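Local coordinates for (S)-ureidoglycine aminohydrolase cupin domain-containing protein (Pseudomonas syringae pv. tomato, PDB 3MYX) that is of unknown function but probably has a double cupin fold and is related to the cupin domain of (S)-ureidoglycine aminohydrolases, at residues A[116-124]-A[160-168]; A[146-157]-A[171-182]. One frame throughout, in Å; residues are numbered along the deposited sequence.

Interaction 1 (A[116-124]-A[160-168]); sequences STQASGPDK and FEDTASTLR. With EDO (1,2-ethanediol), chain E.
Lys124 lies across Thr163 at about a right angle and runs on to the backbone of Glu161. Its chain is extended throughout, with CG anti to the backbone N (chi1 -167°), and this reach brings NZ to 2.8 Å from Glu161 O, in the plane of that carbonyl. Water 3 ties the same ammonium to Glu161 N. The carboxylates of Glu161 and Asp162 lie nearby without touching NZ. Near the root of the lysine, CB rests 3.6 Å from Thr163 OG1. That hydroxyl donates to Pro122 O at 2.7 Å, coming from above the carbonyl plane, while the proline ring crosses the threonine side chain. The turn 162-167 joins the two strands of a beta hairpin, 154-161 and 168-174, and the loop after strand 109-116 packs against it. An Asx turn, Ala164 N to Asp162 OD1, and an ST turn, Leu167 N to Ser165 OG, fix its shape; Ser165 OG also donates to Asp162 OD2, which has a further partner in Thr66. Ala164 is buried here: Ser120 N bonds to Ala164 O at 2.9 Å, nearly straight at 167° but well above the carbonyl plane, and Ala164 CB lies 3.4 Å from Pro122 O. Gly121 CA comes within 3.2 Å of Thr163 O in a CA-H...O contact. At the start of the loop, Ser116 CB packs on Leu167 CD1 at 3.8 Å, and Thr66 of strand 66-71 touches both Ala164 and Leu167.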
loop_
_atom_site.group_PDB
_atom_site.type_symbol
_atom_site.label_atom_id
_atom_site.label_comp_id
_atom_site.label_asym_id
_atom_site.label_seq_id
_atom_site.Cartn_x
_atom_site.Cartn_y
_atom_site.Cartn_z
ATOM N N SER A 116 6.984 1.555 6.846
ATOM C CA SER A 116 8.039 2.492 7.202
ATOM C C SER A 116 8.895 1.797 8.244
ATOM O O SER A 116 8.473 1.600 9.382
ATOM C CB SER A 116 7.465 3.771 7.778
ATOM O OG SER A 116 8.499 4.635 8.233
ATOM N N THR A 117 10.108 1.418 7.848
ATOM C CA THR A 117 11.002 0.717 8.747
ATOM C C THR A 117 11.887 1.656 9.566
ATOM O O THR A 117 12.495 1.221 10.530
ATOM C CB THR A 117 11.839 -0.390 8.046
ATOM O OG1 THR A 117 12.831 0.199 7.199
ATOM C CG2 THR A 117 10.959 -1.371 7.254
ATOM N N GLN A 118 11.936 2.937 9.185
ATOM C CA GLN A 118 12.644 3.972 9.950
ATOM C C GLN A 118 11.628 4.830 10.696
ATOM O O GLN A 118 10.632 5.249 10.120
ATOM C CB GLN A 118 13.440 4.865 8.991
ATOM C CG GLN A 118 14.198 6.009 9.695
ATOM C CD GLN A 118 15.195 5.507 10.706
ATOM O OE1 GLN A 118 16.074 4.705 10.371
ATOM N NE2 GLN A 118 15.091 5.984 11.955
ATOM N N ALA A 119 11.877 5.082 11.969
ATOM C CA ALA A 119 11.047 6.001 12.738
ATOM C C ALA A 119 11.500 7.433 12.511
ATOM O O ALA A 119 12.709 7.710 12.535
ATOM C CB ALA A 119 11.116 5.668 14.228
ATOM N N SER A 120 10.548 8.342 12.317
ATOM C CA SER A 120 10.856 9.777 12.207
ATOM C C SER A 120 10.055 10.659 13.166
ATOM O O SER A 120 9.975 11.886 13.013
ATOM C CB SER A 120 10.650 10.232 10.767
ATOM O OG SER A 120 9.286 10.252 10.444
ATOM N N GLY A 121 9.507 10.049 14.189
ATOM C CA GLY A 121 8.783 10.753 15.227
ATOM C C GLY A 121 8.217 9.687 16.136
ATOM O O GLY A 121 8.560 8.504 16.014
ATOM N N PRO A 122 7.341 10.081 17.064
ATOM C CA PRO A 122 6.908 9.161 18.108
ATOM C C PRO A 122 5.885 8.117 17.622
ATOM O O PRO A 122 5.118 8.352 16.683
ATOM C CB PRO A 122 6.303 10.104 19.149
ATOM C CG PRO A 122 5.758 11.209 18.348
ATOM C CD PRO A 122 6.761 11.414 17.262
ATOM N N ASP A 123 5.882 6.965 18.274
ATOM C CA ASP A 123 4.975 5.874 17.944
ATOM C C ASP A 123 3.518 6.306 18.087
ATOM O O ASP A 123 3.147 6.943 19.072
ATOM C CB ASP A 123 5.171 4.726 18.919
ATOM C CG ASP A 123 6.441 3.938 18.711
ATOM O OD1 ASP A 123 7.188 4.198 17.749
ATOM O OD2 ASP A 123 6.666 3.022 19.560
ATOM N N LYS A 124 2.706 5.913 17.119
ATOM C CA LYS A 124 1.247 5.966 17.219
ATOM C C LYS A 124 0.760 4.524 17.121
ATOM O O LYS A 124 0.540 3.995 16.035
ATOM C CB LYS A 124 0.698 6.848 16.126
ATOM C CG LYS A 124 -0.721 7.247 16.267
ATOM C CD LYS A 124 -0.976 8.463 15.293
ATOM C CE LYS A 124 -2.235 9.169 15.483
ATOM N NZ LYS A 124 -2.458 10.122 14.420
ATOM N N PHE A 160 -5.619 7.064 8.623
ATOM C CA PHE A 160 -4.468 6.929 9.521
ATOM C C PHE A 160 -3.410 7.953 9.108
ATOM O O PHE A 160 -3.008 8.007 7.949
ATOM C CB PHE A 160 -3.905 5.516 9.464
ATOM C CG PHE A 160 -2.636 5.345 10.225
ATOM C CD1 PHE A 160 -2.645 5.114 11.574
ATOM C CD2 PHE A 160 -1.424 5.404 9.551
ATOM C CE1 PHE A 160 -1.422 4.952 12.256
ATOM C CE2 PHE A 160 -0.239 5.270 10.213
ATOM C CZ PHE A 160 -0.241 5.037 11.559
ATOM N N GLU A 161 -3.032 8.801 10.048
ATOM C CA GLU A 161 -1.965 9.755 9.852
ATOM C C GLU A 161 -0.873 9.465 10.881
ATOM O O GLU A 161 -1.050 9.724 12.071
ATOM C CB GLU A 161 -2.485 11.177 9.991
ATOM C CG GLU A 161 -3.509 11.527 8.928
ATOM C CD GLU A 161 -4.066 12.939 9.082
ATOM O OE1 GLU A 161 -4.202 13.425 10.228
ATOM O OE2 GLU A 161 -4.386 13.555 8.060
ATOM N N ASP A 162 0.246 8.924 10.433
ATOM C CA ASP A 162 1.281 8.510 11.352
ATOM C C ASP A 162 1.983 9.703 11.982
ATOM O O ASP A 162 2.112 10.770 11.366
ATOM C CB ASP A 162 2.312 7.650 10.633
ATOM C CG ASP A 162 3.030 6.682 11.542
ATOM O OD1 ASP A 162 2.728 6.612 12.757
ATOM O OD2 ASP A 162 3.901 5.955 11.015
ATOM N N THR A 163 2.485 9.485 13.199
ATOM C CA THR A 163 3.478 10.379 13.769
ATOM C C THR A 163 4.868 9.727 13.815
ATOM O O THR A 163 5.831 10.432 14.039
ATOM C CB THR A 163 3.082 10.856 15.187
ATOM O OG1 THR A 163 2.847 9.724 16.030
ATOM C CG2 THR A 163 1.837 11.704 15.116
ATOM N N ALA A 164 4.982 8.415 13.578
ATOM C CA ALA A 164 6.283 7.734 13.541
ATOM C C ALA A 164 6.900 7.692 12.145
ATOM O O ALA A 164 7.957 7.114 11.953
ATOM C CB ALA A 164 6.157 6.317 14.106
ATOM N N SER A 165 6.220 8.309 11.188
ATOM C CA SER A 165 6.655 8.415 9.798
ATOM C C SER A 165 5.773 9.469 9.162
ATOM O O SER A 165 4.836 9.960 9.801
ATOM C CB SER A 165 6.468 7.091 9.068
ATOM O OG SER A 165 5.096 6.841 8.797
ATOM N N THR A 166 6.029 9.782 7.898
ATOM C CA THR A 166 5.146 10.664 7.140
ATOM C C THR A 166 3.999 9.925 6.446
ATOM O O THR A 166 3.260 10.533 5.674
ATOM C CB THR A 166 5.931 11.485 6.118
ATOM O OG1 THR A 166 6.508 10.608 5.154
ATOM C CG2 THR A 166 7.030 12.313 6.790
ATOM N N LEU A 167 3.813 8.640 6.725
ATOM C CA LEU A 167 2.727 7.894 6.096
ATOM C C LEU A 167 1.367 8.482 6.385
ATOM O O LEU A 167 1.046 8.806 7.542
ATOM C CB LEU A 167 2.750 6.433 6.531
ATOM C CG LEU A 167 3.825 5.561 5.910
ATOM C CD1 LEU A 167 3.895 4.214 6.663
ATOM C CD2 LEU A 167 3.571 5.343 4.427
ATOM N N ARG A 168 0.586 8.635 5.321
ATOM C CA ARG A 168 -0.836 8.906 5.396
ATOM C C ARG A 168 -1.489 7.774 4.615
ATOM O O ARG A 168 -1.091 7.464 3.481
ATOM C CB ARG A 168 -1.171 10.264 4.770
ATOM C CG ARG A 168 -0.792 11.466 5.604
ATOM C CD ARG A 168 -1.301 12.735 4.933
ATOM N NE ARG A 168 -0.650 13.004 3.646
ATOM C CZ ARG A 168 -1.209 12.899 2.427
ATOM N NH1 ARG A 168 -2.479 12.513 2.235
ATOM N NH2 ARG A 168 -0.471 13.199 1.367
HETATM C C1 EDO E . 8.620 7.960 5.811
HETATM O O1 EDO E . 8.618 8.748 7.015
HETATM C C2 EDO E . 9.552 8.592 4.780
HETATM O O2 EDO E . 9.225 9.977 4.587
HETATM O O HOH W 1 7.550 4.250 11.307
HETATM O O HOH W 2 2.868 4.499 14.481
HETATM O O HOH W 3 -4.302 8.615 12.585
#

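Interaction 2 (A[146-157]-A[171-182]); sequences IMISPLPQCRSN and VWDSTPYERISR
Val171 and Asn157 form a hydrogen-bonded antiparallel pair, with Asn157 N 2.9 Å from Val171 O. Trp172 faces Ser156 in a non-hydrogen-bonded pair; the serine CB lies at the edge of the indole, and Cys154 CB approaches Trp172 NE1 obliquely at 3.8 Å. Asp173 pairs with Arg155 through the backbone and again through a salt bridge. Arg155 grips the carboxylate side-on, NE to OD1 at 3.0 Å and NH2 to OD2 at 2.8 Å, both oxygens met on their syn side and the two planes 35° apart. The aspartate CG sits between backbone N and carbonyl carbon (chi1 77°), which brings the carboxylate up to the guanidinium; OD2 also accepts from Tyr230. Thr175 ends the pairing with two bonds to Gln153, its N donating to Gln153 O and its OG1 accepting from Gln153 N at 2.9 Å. The Tyr177 ring takes Pro152 CG obliquely, 3.6 Å from CD1, while the bent selenomethionine Met147 brings CE to the tyrosine CB. Glu178 N donates to Ser149 OG, and Glu178 O receives Ile148 N and Ser149 N from the same face of its plane. The extended Glu178 chain runs obliquely past Ile148 to a salt bridge with Lys224. Arg179 CD meets Ile146 CD1 at 3.7 Å, the two side chains lying alongside each other; Arg179 NH1 is bonded to Ile180 O and Cys223 O. Ile180 N closes onto Ile146 O at 2.9 Å. Strand 168-174 lies between 154-161 and 231-237, Trp172 making a cation-pi contact with Lys233, while the short strand 177-178 pairs with 222-227, where Tyr177 stacks on Trp225.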
loop_
_atom_site.group_PDB
_atom_site.type_symbol
_atom_site.label_atom_id
_atom_site.label_comp_id
_atom_site.label_asym_id
_atom_site.label_seq_id
_atom_site.Cartn_x
_atom_site.Cartn_y
_atom_site.Cartn_z
ATOM N N ILE A 146 0.666 19.846 -15.269
ATOM C CA ILE A 146 0.986 18.512 -15.791
ATOM C C ILE A 146 -0.217 17.811 -16.422
ATOM O O ILE A 146 -0.114 16.666 -16.827
ATOM C CB ILE A 146 1.681 17.621 -14.739
ATOM C CG1 ILE A 146 0.718 17.243 -13.609
ATOM C CG2 ILE A 146 2.966 18.313 -14.191
ATOM C CD1 ILE A 146 1.309 16.250 -12.614
HETATM N N MSE A 147 -1.340 18.501 -16.544
HETATM C CA MSE A 147 -2.579 17.883 -17.004
HETATM C C MSE A 147 -2.644 17.790 -18.524
HETATM O O MSE A 147 -2.197 18.706 -19.229
HETATM C CB MSE A 147 -3.789 18.677 -16.518
HETATM C CG MSE A 147 -3.998 18.660 -15.029
HETATM SE SE MSE A 147 -4.131 16.893 -14.222
HETATM C CE MSE A 147 -5.638 16.281 -15.269
ATOM N N ILE A 148 -3.229 16.694 -19.013
ATOM C CA ILE A 148 -3.622 16.529 -20.429
ATOM C C ILE A 148 -5.140 16.720 -20.524
ATOM O O ILE A 148 -5.629 17.505 -21.329
ATOM C CB ILE A 148 -3.176 15.153 -20.980
ATOM C CG1 ILE A 148 -1.650 15.099 -21.043
ATOM C CG2 ILE A 148 -3.785 14.866 -22.367
ATOM C CD1 ILE A 148 -1.091 13.737 -21.285
ATOM N N SER A 149 -5.892 16.019 -19.680
ATOM C CA SER A 149 -7.330 16.141 -19.637
ATOM C C SER A 149 -7.710 17.351 -18.778
ATOM O O SER A 149 -6.853 17.954 -18.113
ATOM C CB SER A 149 -7.923 14.898 -18.976
ATOM O OG SER A 149 -7.563 14.851 -17.606
ATOM N N PRO A 150 -9.016 17.686 -18.735
ATOM C CA PRO A 150 -9.474 18.614 -17.704
ATOM C C PRO A 150 -9.165 18.078 -16.298
ATOM O O PRO A 150 -8.968 16.865 -16.096
ATOM C CB PRO A 150 -10.980 18.678 -17.938
ATOM C CG PRO A 150 -11.142 18.347 -19.402
ATOM C CD PRO A 150 -10.112 17.274 -19.622
ATOM N N LEU A 151 -9.122 18.976 -15.330
ATOM C CA LEU A 151 -8.864 18.569 -13.958
ATOM C C LEU A 151 -10.006 17.694 -13.435
ATOM O O LEU A 151 -11.174 17.970 -13.689
ATOM C CB LEU A 151 -8.678 19.777 -13.036
ATOM C CG LEU A 151 -7.352 20.519 -13.192
ATOM C CD1 LEU A 151 -7.506 21.991 -12.777
ATOM C CD2 LEU A 151 -6.259 19.849 -12.422
ATOM N N PRO A 152 -9.670 16.633 -12.696
ATOM C CA PRO A 152 -10.679 15.771 -12.092
ATOM C C PRO A 152 -11.217 16.353 -10.786
ATOM O O PRO A 152 -10.698 17.349 -10.267
ATOM C CB PRO A 152 -9.880 14.499 -11.771
ATOM C CG PRO A 152 -8.503 15.036 -11.455
ATOM C CD PRO A 152 -8.304 16.173 -12.391
ATOM N N GLN A 153 -12.263 15.719 -10.270
ATOM C CA GLN A 153 -12.694 15.875 -8.876
ATOM C C GLN A 153 -12.215 14.675 -8.092
ATOM O O GLN A 153 -12.552 13.536 -8.430
ATOM C CB GLN A 153 -14.218 15.986 -8.806
ATOM C CG GLN A 153 -14.744 17.153 -9.627
ATOM C CD GLN A 153 -16.209 17.398 -9.378
ATOM O OE1 GLN A 153 -17.067 16.691 -9.906
ATOM N NE2 GLN A 153 -16.507 18.406 -8.582
ATOM N N CYS A 154 -11.397 14.935 -7.086
ATOM C CA CYS A 154 -10.798 13.908 -6.248
ATOM C C CYS A 154 -11.332 14.060 -4.826
ATOM O O CYS A 154 -11.648 15.166 -4.385
ATOM C CB CYS A 154 -9.275 14.022 -6.189
ATOM S SG CYS A 154 -8.464 14.107 -7.797
ATOM N N ARG A 155 -11.436 12.938 -4.120
ATOM C CA ARG A 155 -11.798 12.931 -2.703
ATOM C C ARG A 155 -10.888 11.967 -1.964
ATOM O O ARG A 155 -10.406 10.995 -2.541
ATOM C CB ARG A 155 -13.257 12.529 -2.482
ATOM C CG ARG A 155 -14.295 13.383 -3.213
ATOM C CD ARG A 155 -15.683 12.912 -2.940
ATOM N NE ARG A 155 -15.966 11.663 -3.635
ATOM C CZ ARG A 155 -17.177 11.276 -4.034
ATOM N NH1 ARG A 155 -18.263 12.003 -3.771
ATOM N NH2 ARG A 155 -17.312 10.155 -4.717
ATOM N N SER A 156 -10.720 12.192 -0.662
ATOM C CA SER A 156 -9.942 11.288 0.172
ATOM C C SER A 156 -10.417 11.311 1.607
ATOM O O SER A 156 -11.161 12.202 2.040
ATOM C CB SER A 156 -8.463 11.655 0.145
ATOM O OG SER A 156 -8.263 12.850 0.847
ATOM N N ASN A 157 -9.933 10.336 2.354
ATOM C CA ASN A 157 -10.081 10.287 3.790
ATOM C C ASN A 157 -8.802 9.659 4.323
ATOM O O ASN A 157 -8.543 8.475 4.095
ATOM C CB ASN A 157 -11.303 9.456 4.198
ATOM C CG ASN A 157 -11.532 9.439 5.707
ATOM O OD1 ASN A 157 -10.611 9.631 6.482
ATOM N ND2 ASN A 157 -12.773 9.182 6.107
ATOM N N VAL A 171 -8.400 6.091 1.944
ATOM C CA VAL A 171 -9.161 5.781 0.761
ATOM C C VAL A 171 -9.310 7.071 -0.057
ATOM O O VAL A 171 -9.502 8.153 0.508
ATOM C CB VAL A 171 -10.532 5.162 1.115
ATOM C CG1 VAL A 171 -11.385 4.888 -0.166
ATOM C CG2 VAL A 171 -10.363 3.871 1.906
ATOM N N TRP A 172 -9.171 6.937 -1.383
ATOM C CA TRP A 172 -9.238 8.059 -2.329
ATOM C C TRP A 172 -10.101 7.671 -3.494
ATOM O O TRP A 172 -10.143 6.492 -3.873
ATOM C CB TRP A 172 -7.844 8.349 -2.843
ATOM C CG TRP A 172 -7.593 9.335 -3.958
ATOM C CD1 TRP A 172 -7.246 10.625 -3.812
ATOM C CD2 TRP A 172 -7.507 9.053 -5.360
ATOM N NE1 TRP A 172 -6.969 11.191 -5.036
ATOM C CE2 TRP A 172 -7.096 10.227 -5.998
ATOM C CE3 TRP A 172 -7.715 7.909 -6.135
ATOM C CZ2 TRP A 172 -6.877 10.289 -7.368
ATOM C CZ3 TRP A 172 -7.498 7.975 -7.491
ATOM C CH2 TRP A 172 -7.064 9.152 -8.088
ATOM N N ASP A 173 -10.780 8.645 -4.089
ATOM C CA ASP A 173 -11.425 8.405 -5.367
ATOM C C ASP A 173 -11.293 9.589 -6.297
ATOM O O ASP A 173 -10.896 10.678 -5.893
ATOM C CB ASP A 173 -12.869 7.860 -5.234
ATOM C CG ASP A 173 -13.944 8.898 -4.859
ATOM O OD1 ASP A 173 -13.727 10.135 -4.836
ATOM O OD2 ASP A 173 -15.076 8.414 -4.557
ATOM N N SER A 174 -11.579 9.341 -7.563
ATOM C CA SER A 174 -11.419 10.368 -8.571
ATOM C C SER A 174 -12.244 10.064 -9.797
ATOM O O SER A 174 -12.377 8.914 -10.203
ATOM C CB SER A 174 -9.952 10.472 -9.009
ATOM O OG SER A 174 -9.735 11.585 -9.854
ATOM N N THR A 175 -12.720 11.129 -10.412
ATOM C CA THR A 175 -13.256 11.095 -11.762
ATOM C C THR A 175 -12.061 10.907 -12.731
ATOM O O THR A 175 -10.892 10.953 -12.324
ATOM C CB THR A 175 -14.062 12.379 -12.019
ATOM O OG1 THR A 175 -13.210 13.521 -11.934
ATOM C CG2 THR A 175 -15.215 12.537 -11.016
ATOM N N PRO A 176 -12.337 10.646 -14.022
ATOM C CA PRO A 176 -11.257 10.304 -14.951
ATOM C C PRO A 176 -10.294 11.449 -15.190
ATOM O O PRO A 176 -10.686 12.614 -15.211
ATOM C CB PRO A 176 -11.996 10.016 -16.267
ATOM C CG PRO A 176 -13.389 9.809 -15.912
ATOM C CD PRO A 176 -13.668 10.531 -14.648
ATOM N N TYR A 177 -9.029 11.119 -15.390
ATOM C CA TYR A 177 -8.056 12.114 -15.830
ATOM C C TYR A 177 -6.826 11.511 -16.448
ATOM O O TYR A 177 -6.555 10.300 -16.317
ATOM C CB TYR A 177 -7.649 13.060 -14.703
ATOM C CG TYR A 177 -6.838 12.458 -13.571
ATOM C CD1 TYR A 177 -7.451 11.800 -12.515
ATOM C CD2 TYR A 177 -5.458 12.576 -13.545
ATOM C CE1 TYR A 177 -6.723 11.295 -11.453
ATOM C CE2 TYR A 177 -4.716 12.089 -12.492
ATOM C CZ TYR A 177 -5.352 11.450 -11.441
ATOM O OH TYR A 177 -4.649 10.942 -10.377
ATOM N N GLU A 178 -6.086 12.379 -17.133
ATOM C CA GLU A 178 -4.837 12.026 -17.788
ATOM C C GLU A 178 -3.853 13.145 -17.573
ATOM O O GLU A 178 -4.186 14.309 -17.760
ATOM C CB GLU A 178 -5.074 11.795 -19.285
ATOM C CG GLU A 178 -3.816 11.342 -20.057
ATOM C CD GLU A 178 -4.055 11.170 -21.554
ATOM O OE1 GLU A 178 -5.222 11.213 -21.999
ATOM O OE2 GLU A 178 -3.059 10.971 -22.271
ATOM N N ARG A 179 -2.632 12.785 -17.199
ATOM C CA ARG A 179 -1.554 13.739 -17.027
ATOM C C ARG A 179 -0.303 13.227 -17.715
ATOM O O ARG A 179 -0.205 12.051 -18.075
ATOM C CB ARG A 179 -1.278 13.956 -15.536
ATOM C CG ARG A 179 -0.948 12.690 -14.744
ATOM C CD ARG A 179 -0.382 13.025 -13.376
ATOM N NE ARG A 179 0.000 11.828 -12.623
ATOM C CZ ARG A 179 1.098 11.108 -12.840
ATOM N NH1 ARG A 179 1.959 11.433 -13.812
ATOM N NH2 ARG A 179 1.339 10.039 -12.090
ATOM N N ILE A 180 0.670 14.108 -17.858
ATOM C CA ILE A 180 1.948 13.724 -18.428
ATOM C C ILE A 180 2.765 12.915 -17.444
ATOM O O ILE A 180 2.511 12.914 -16.241
ATOM C CB ILE A 180 2.747 14.946 -18.933
ATOM C CG1 ILE A 180 3.205 15.831 -17.768
ATOM C CG2 ILE A 180 1.932 15.718 -19.980
ATOM C CD1 ILE A 180 4.136 16.975 -18.225
ATOM N N SER A 181 3.743 12.196 -17.959
ATOM C CA SER A 181 4.661 11.455 -17.108
ATOM C C SER A 181 5.473 12.415 -16.245
ATOM O O SER A 181 5.977 13.438 -16.732
ATOM C CB SER A 181 5.605 10.645 -17.990
ATOM O OG SER A 181 6.501 9.861 -17.233
ATOM N N ARG A 182 5.581 12.083 -14.963
ATOM C CA ARG A 182 6.368 12.837 -13.993
ATOM C C ARG A 182 7.020 11.863 -13.014
ATOM O O ARG A 182 6.459 10.799 -12.742
ATOM C CB ARG A 182 5.468 13.789 -13.203
ATOM C CG ARG A 182 4.764 14.845 -14.042
ATOM C CD ARG A 182 5.766 15.885 -14.526
ATOM N NE ARG A 182 6.468 16.477 -13.393
ATOM C CZ ARG A 182 7.687 17.007 -13.434
ATOM N NH1 ARG A 182 8.383 17.025 -14.562
ATOM N NH2 ARG A 182 8.218 17.506 -12.327
HETATM O O HOH W 4 -10.814 14.579 -17.210
#

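In the fold
The two contacts occupy opposite ends of the hairpin of strands 154-161 and 168-174, their centres 26 Å apart. Interaction 1 is at its turn, where the loop 116-124 from the N-terminal half of the chain meets it; interaction 2 lies at the far end, within the C-terminal half, where the chain enters and leaves the hairpin. Both are partly buried, but interaction 2 covers nearly twice the area, 1014 against 541 Å². Its chemistry is regular backbone bonds along 154-157 and 171-174, a separate single bridge further on, a salt bridge and apolar packing. Interaction 1 pairs no strands: one backbone bond, side chains reaching backbone carbonyls, and bridging waters join a loop to a hairpin turn.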